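Local coordinates for protein CCMAN5 (PDB 2XSG) that hydrolyses alpha-mannosidic bonds as a calcium-containing family 92 glycoside hydrolase, and can probably be used to help generate mannose-6-phosphate on yeast-made glycoproteins, at residues A581-N586 and W620-A625; S585-I590 and L656-N661. All coordinates share one frame; numbering follows the deposited sequence.

Contact 1 (A581-N586 and W620-A625); sequences AMLHSN and WNRYIA
The irregular backbone of 581-586 runs past the last residues of strand 618-623, closest where the CA of Ser-585 stands 5.4 Å from the CA of Tyr-623, and ordered water joins much of the seam. Water 2, for example, donates to His-584 O and accepts from Tyr-623 N. Met-582 sets its CG anti to the backbone N (chi1 178°), which lays CG 3.5 Å from Trp-620 O before the chain bends at its next two torsions. The carbonyl of the same residue is buried without a polar partner: Met-582 O lies 3.4 Å from Arg-622 CB and is also approached by Arg-622 CD and by Tyr-623 CE1. Arg-622 is extended throughout, running beside Leu-583 to a salt bridge with Glu-638. Strand 618-623 is an outermost strand of a three-stranded antiparallel sheet, paired along one edge with 638-646. Tyr-623 OH sits 3.3 Å above the centre of the Arg-622 guanidinium, bonds to Ala-527 O and accepts from water 1, which also donates to Leu-583 O. Water 4 is held by three protein atoms, accepting from Asn-586 N and donating to Tyr-623 O and, at 2.9 Å, to Asn-621 OD1. An alanine in place of Asn-621 would remove OD1 and would probably leave that water less firmly placed. The Asn-621 side chain crosses that of Asn-586 at about a right angle, and Asn-621 ND2 is bonded to Thr-619 OG1.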
# COMPACT_ATOMS: atom_id res chain seq x y z
N ALA A 581 21.02 -16.58 12.30
CA ALA A 581 21.75 -16.58 11.02
C ALA A 581 20.92 -16.06 9.84
O ALA A 581 21.39 -16.05 8.70
CB ALA A 581 22.31 -17.99 10.72
N MET A 582 19.69 -15.63 10.12
CA MET A 582 18.81 -15.08 9.10
C MET A 582 19.08 -13.58 8.93
O MET A 582 18.67 -12.77 9.78
CB MET A 582 17.34 -15.33 9.49
CG MET A 582 16.30 -14.74 8.52
SD MET A 582 16.45 -15.28 6.80
CE MET A 582 16.34 -17.07 6.90
N LEU A 583 19.76 -13.21 7.85
CA LEU A 583 20.18 -11.80 7.65
C LEU A 583 19.17 -11.02 6.83
O LEU A 583 19.14 -9.78 6.86
CB LEU A 583 21.57 -11.74 6.99
CG LEU A 583 22.67 -12.51 7.72
CD1 LEU A 583 24.02 -12.23 7.08
CD2 LEU A 583 22.69 -12.19 9.22
N HIS A 584 18.33 -11.76 6.10
CA HIS A 584 17.21 -11.18 5.37
C HIS A 584 16.11 -10.77 6.34
O HIS A 584 15.88 -11.44 7.36
CB HIS A 584 16.66 -12.22 4.39
CG HIS A 584 15.42 -11.79 3.69
ND1 HIS A 584 14.21 -12.45 3.83
CD2 HIS A 584 15.19 -10.77 2.83
CE1 HIS A 584 13.29 -11.85 3.10
NE2 HIS A 584 13.86 -10.83 2.48
N SER A 585 15.41 -9.67 6.03
CA SER A 585 14.21 -9.31 6.77
C SER A 585 12.96 -9.50 5.93
O SER A 585 12.92 -9.05 4.77
CB SER A 585 14.26 -7.88 7.30
OG SER A 585 13.09 -7.58 8.05
N ASN A 586 11.95 -10.16 6.50
CA ASN A 586 10.63 -10.27 5.87
C ASN A 586 9.66 -9.14 6.25
O ASN A 586 8.60 -8.99 5.64
CB ASN A 586 9.97 -11.61 6.22
CG ASN A 586 10.85 -12.80 5.85
OD1 ASN A 586 11.26 -13.59 6.72
ND2 ASN A 586 11.17 -12.91 4.59
N TRP A 620 12.20 -18.64 9.82
CA TRP A 620 12.94 -17.91 10.85
C TRP A 620 12.90 -16.41 10.59
O TRP A 620 13.18 -15.95 9.48
CB TRP A 620 14.39 -18.38 10.90
CG TRP A 620 14.54 -19.66 11.65
CD1 TRP A 620 14.93 -20.87 11.14
CD2 TRP A 620 14.29 -19.86 13.05
NE1 TRP A 620 14.95 -21.81 12.14
CE2 TRP A 620 14.56 -21.23 13.32
CE3 TRP A 620 13.88 -19.03 14.10
CZ2 TRP A 620 14.43 -21.77 14.61
CZ3 TRP A 620 13.75 -19.57 15.38
CH2 TRP A 620 14.02 -20.93 15.62
N ASN A 621 12.54 -15.67 11.63
CA ASN A 621 12.50 -14.21 11.55
C ASN A 621 13.35 -13.58 12.63
O ASN A 621 13.05 -13.70 13.82
CB ASN A 621 11.06 -13.71 11.62
CG ASN A 621 10.33 -13.95 10.32
OD1 ASN A 621 10.35 -13.11 9.42
ND2 ASN A 621 9.73 -15.14 10.19
N ARG A 622 14.43 -12.93 12.18
CA ARG A 622 15.35 -12.23 13.07
C ARG A 622 14.97 -10.76 13.23
O ARG A 622 15.11 -10.19 14.32
CB ARG A 622 16.80 -12.35 12.56
CG ARG A 622 17.80 -11.51 13.37
CD ARG A 622 19.26 -11.74 12.98
NE ARG A 622 20.14 -10.79 13.68
CZ ARG A 622 21.46 -10.70 13.51
NH1 ARG A 622 22.12 -11.52 12.70
NH2 ARG A 622 22.14 -9.78 14.19
N TYR A 623 14.47 -10.15 12.16
CA TYR A 623 14.24 -8.71 12.17
C TYR A 623 12.78 -8.27 12.16
O TYR A 623 11.94 -8.85 11.49
CB TYR A 623 14.98 -8.06 11.00
CG TYR A 623 16.50 -8.25 11.03
CD1 TYR A 623 17.10 -9.28 10.31
CD2 TYR A 623 17.31 -7.37 11.73
CE1 TYR A 623 18.48 -9.44 10.30
CE2 TYR A 623 18.70 -7.54 11.75
CZ TYR A 623 19.27 -8.57 11.03
OH TYR A 623 20.64 -8.74 11.02
N ILE A 624 12.50 -7.21 12.93
CA ILE A 624 11.23 -6.46 12.85
C ILE A 624 11.50 -5.21 12.01
O ILE A 624 12.60 -5.05 11.51
CB ILE A 624 10.64 -6.11 14.26
CG1 ILE A 624 11.71 -5.54 15.20
CG2 ILE A 624 9.97 -7.36 14.89
CD1 ILE A 624 11.17 -4.99 16.53
N ALA A 625 10.50 -4.35 11.83
CA ALA A 625 10.60 -3.23 10.90
C ALA A 625 11.02 -1.93 11.56
O ALA A 625 11.19 -0.93 10.89
CB ALA A 625 9.31 -3.05 10.12
O HOH W 1 21.16 -8.31 8.09
O HOH W 2 14.53 -11.71 9.56
O HOH W 3 13.07 -4.99 8.78
O HOH W 4 11.82 -10.66 9.26

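Contact 2 (S585-I590 and L656-N661); sequences SNANEI and LPTMDN. With CA (calcium ion), chain C.
Water 5 has the best-held polar atom of this contact, with three grips on its oxygen: it binds the calcium ion at 2.5 Å and donates one hydrogen to Ala-587 O and the other to Asp-660 O, so a single molecule ties both loops to the metal. Asn-588 OD1 coordinates the same ion at 2.4 Å, its CG anti to the backbone N. Glu-589 comes round by a bend at chi2 (89°) and binds through OE1 at 2.6 Å, whereas its OE2 stands 3.6 Å from the calcium. Asp-662, just beyond 656-661, completes the protein ligands. Calcium is a feature of family 92 alpha-mannosidases, where it is thought to help distort the bound sugar; a buffer molecule bound about 5 Å from the Asp-660 side chain is consistent with a nearby substrate pocket. Away from the ion, residues 656-659 form a type II turn closed by Met-659 N bonding to Leu-656 O, with Thr-658 taking the positive phi (73°). Thr-658 OG1 folds back to donate a very short bond, 2.5 Å, to a lone pair of Pro-657 O. The methyl CB of Ala-587 packs against Leu-656 CD1 and Met-659 CB. Met-659 lies fully extended alongside, its CG 3.4 Å from Ala-587 O and its CE near Asn-586 O. On the other loop, Ala-587 N donates to Ser-585 OG in an ST turn.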
# COMPACT_ATOMS: atom_id res chain seq x y z
N SER A 585 15.41 -9.67 6.03
CA SER A 585 14.21 -9.31 6.77
C SER A 585 12.96 -9.50 5.93
O SER A 585 12.92 -9.05 4.77
CB SER A 585 14.26 -7.88 7.30
OG SER A 585 13.09 -7.58 8.05
N ASN A 586 11.95 -10.16 6.50
CA ASN A 586 10.63 -10.27 5.87
C ASN A 586 9.66 -9.14 6.25
O ASN A 586 8.60 -8.99 5.64
CB ASN A 586 9.97 -11.61 6.22
CG ASN A 586 10.85 -12.80 5.85
OD1 ASN A 586 11.26 -13.59 6.72
ND2 ASN A 586 11.17 -12.91 4.59
N ALA A 587 10.03 -8.33 7.24
CA ALA A 587 9.09 -7.42 7.89
C ALA A 587 9.07 -6.04 7.24
O ALA A 587 8.17 -5.24 7.51
CB ALA A 587 9.41 -7.30 9.39
N ASN A 588 10.07 -5.77 6.40
CA ASN A 588 10.21 -4.49 5.70
C ASN A 588 10.54 -4.68 4.21
O ASN A 588 10.92 -5.79 3.78
CB ASN A 588 11.31 -3.66 6.35
CG ASN A 588 11.08 -2.18 6.20
OD1 ASN A 588 9.95 -1.73 6.05
ND2 ASN A 588 12.16 -1.41 6.22
N GLU A 589 10.41 -3.60 3.44
CA GLU A 589 10.56 -3.65 1.99
C GLU A 589 12.00 -3.47 1.47
O GLU A 589 12.24 -3.61 0.27
CB GLU A 589 9.69 -2.57 1.32
CG GLU A 589 8.19 -2.76 1.45
CD GLU A 589 7.63 -2.11 2.70
OE1 GLU A 589 8.42 -1.62 3.51
OE2 GLU A 589 6.40 -2.09 2.86
N ILE A 590 12.93 -3.17 2.37
CA ILE A 590 14.30 -2.86 1.98
C ILE A 590 14.90 -3.99 1.11
O ILE A 590 15.41 -3.74 0.02
CB ILE A 590 15.22 -2.61 3.21
CG1 ILE A 590 14.79 -1.35 3.99
CG2 ILE A 590 16.70 -2.55 2.78
CD1 ILE A 590 14.42 -0.14 3.14
N LEU A 656 3.65 -10.07 10.27
CA LEU A 656 4.52 -10.00 11.44
C LEU A 656 4.21 -8.74 12.25
O LEU A 656 3.76 -7.74 11.68
CB LEU A 656 5.98 -9.96 10.99
CG LEU A 656 6.51 -11.23 10.31
CD1 LEU A 656 7.88 -10.96 9.74
CD2 LEU A 656 6.55 -12.40 11.28
N PRO A 657 4.46 -8.77 13.57
CA PRO A 657 4.35 -7.52 14.31
C PRO A 657 5.33 -6.48 13.71
O PRO A 657 6.44 -6.85 13.34
CB PRO A 657 4.77 -7.91 15.73
CG PRO A 657 5.59 -9.20 15.54
CD PRO A 657 4.94 -9.89 14.41
N THR A 658 4.90 -5.21 13.66
CA THR A 658 5.60 -4.07 13.02
C THR A 658 5.58 -4.06 11.48
O THR A 658 6.00 -3.07 10.85
CB THR A 658 7.09 -3.92 13.41
OG1 THR A 658 7.84 -4.93 12.74
CG2 THR A 658 7.32 -3.97 14.93
N MET A 659 5.15 -5.15 10.87
CA MET A 659 5.21 -5.28 9.42
C MET A 659 4.02 -4.59 8.75
O MET A 659 3.00 -5.21 8.50
CB MET A 659 5.29 -6.75 9.03
CG MET A 659 5.27 -7.05 7.53
SD MET A 659 5.44 -8.82 7.30
CE MET A 659 5.18 -8.95 5.53
N ASP A 660 4.14 -3.28 8.52
CA ASP A 660 3.04 -2.52 7.92
C ASP A 660 2.91 -2.93 6.47
O ASP A 660 3.91 -3.23 5.83
CB ASP A 660 3.34 -1.02 8.01
CG ASP A 660 3.35 -0.52 9.44
OD1 ASP A 660 2.64 -1.12 10.28
OD2 ASP A 660 4.08 0.46 9.73
N ASN A 661 1.69 -2.99 5.96
CA ASN A 661 1.46 -3.35 4.56
C ASN A 661 2.05 -2.28 3.62
O ASN A 661 2.52 -2.59 2.51
CB ASN A 661 -0.05 -3.53 4.30
CG ASN A 661 -0.36 -4.47 3.14
OD1 ASN A 661 0.46 -4.66 2.22
ND2 ASN A 661 -1.56 -5.06 3.17
CA CA C . 7.75 -0.86 5.95
O HOH W 5 6.74 -3.02 6.51

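Overall arrangement
Contacts 1 and 2, their centres 9 Å apart, grow from one loop: Ser-585 and Asn-586 belong to both, and the chain passes from the strand-side seam of contact 1 to the calcium of contact 2 within a few residues. The second partners also meet directly. Ala-625 N lies 2.9 Å from Thr-658 OG1, a probable hydrogen bond, and Asn-621 OD1 packs 3.3 Å from Leu-656 CD1. Contact 2 supplies metal ligands, whereas contact 1 lies farther out, with the Ser-585 side chain about 9 Å from the calcium and that of Ile-624 about 13 Å from the bound buffer molecule.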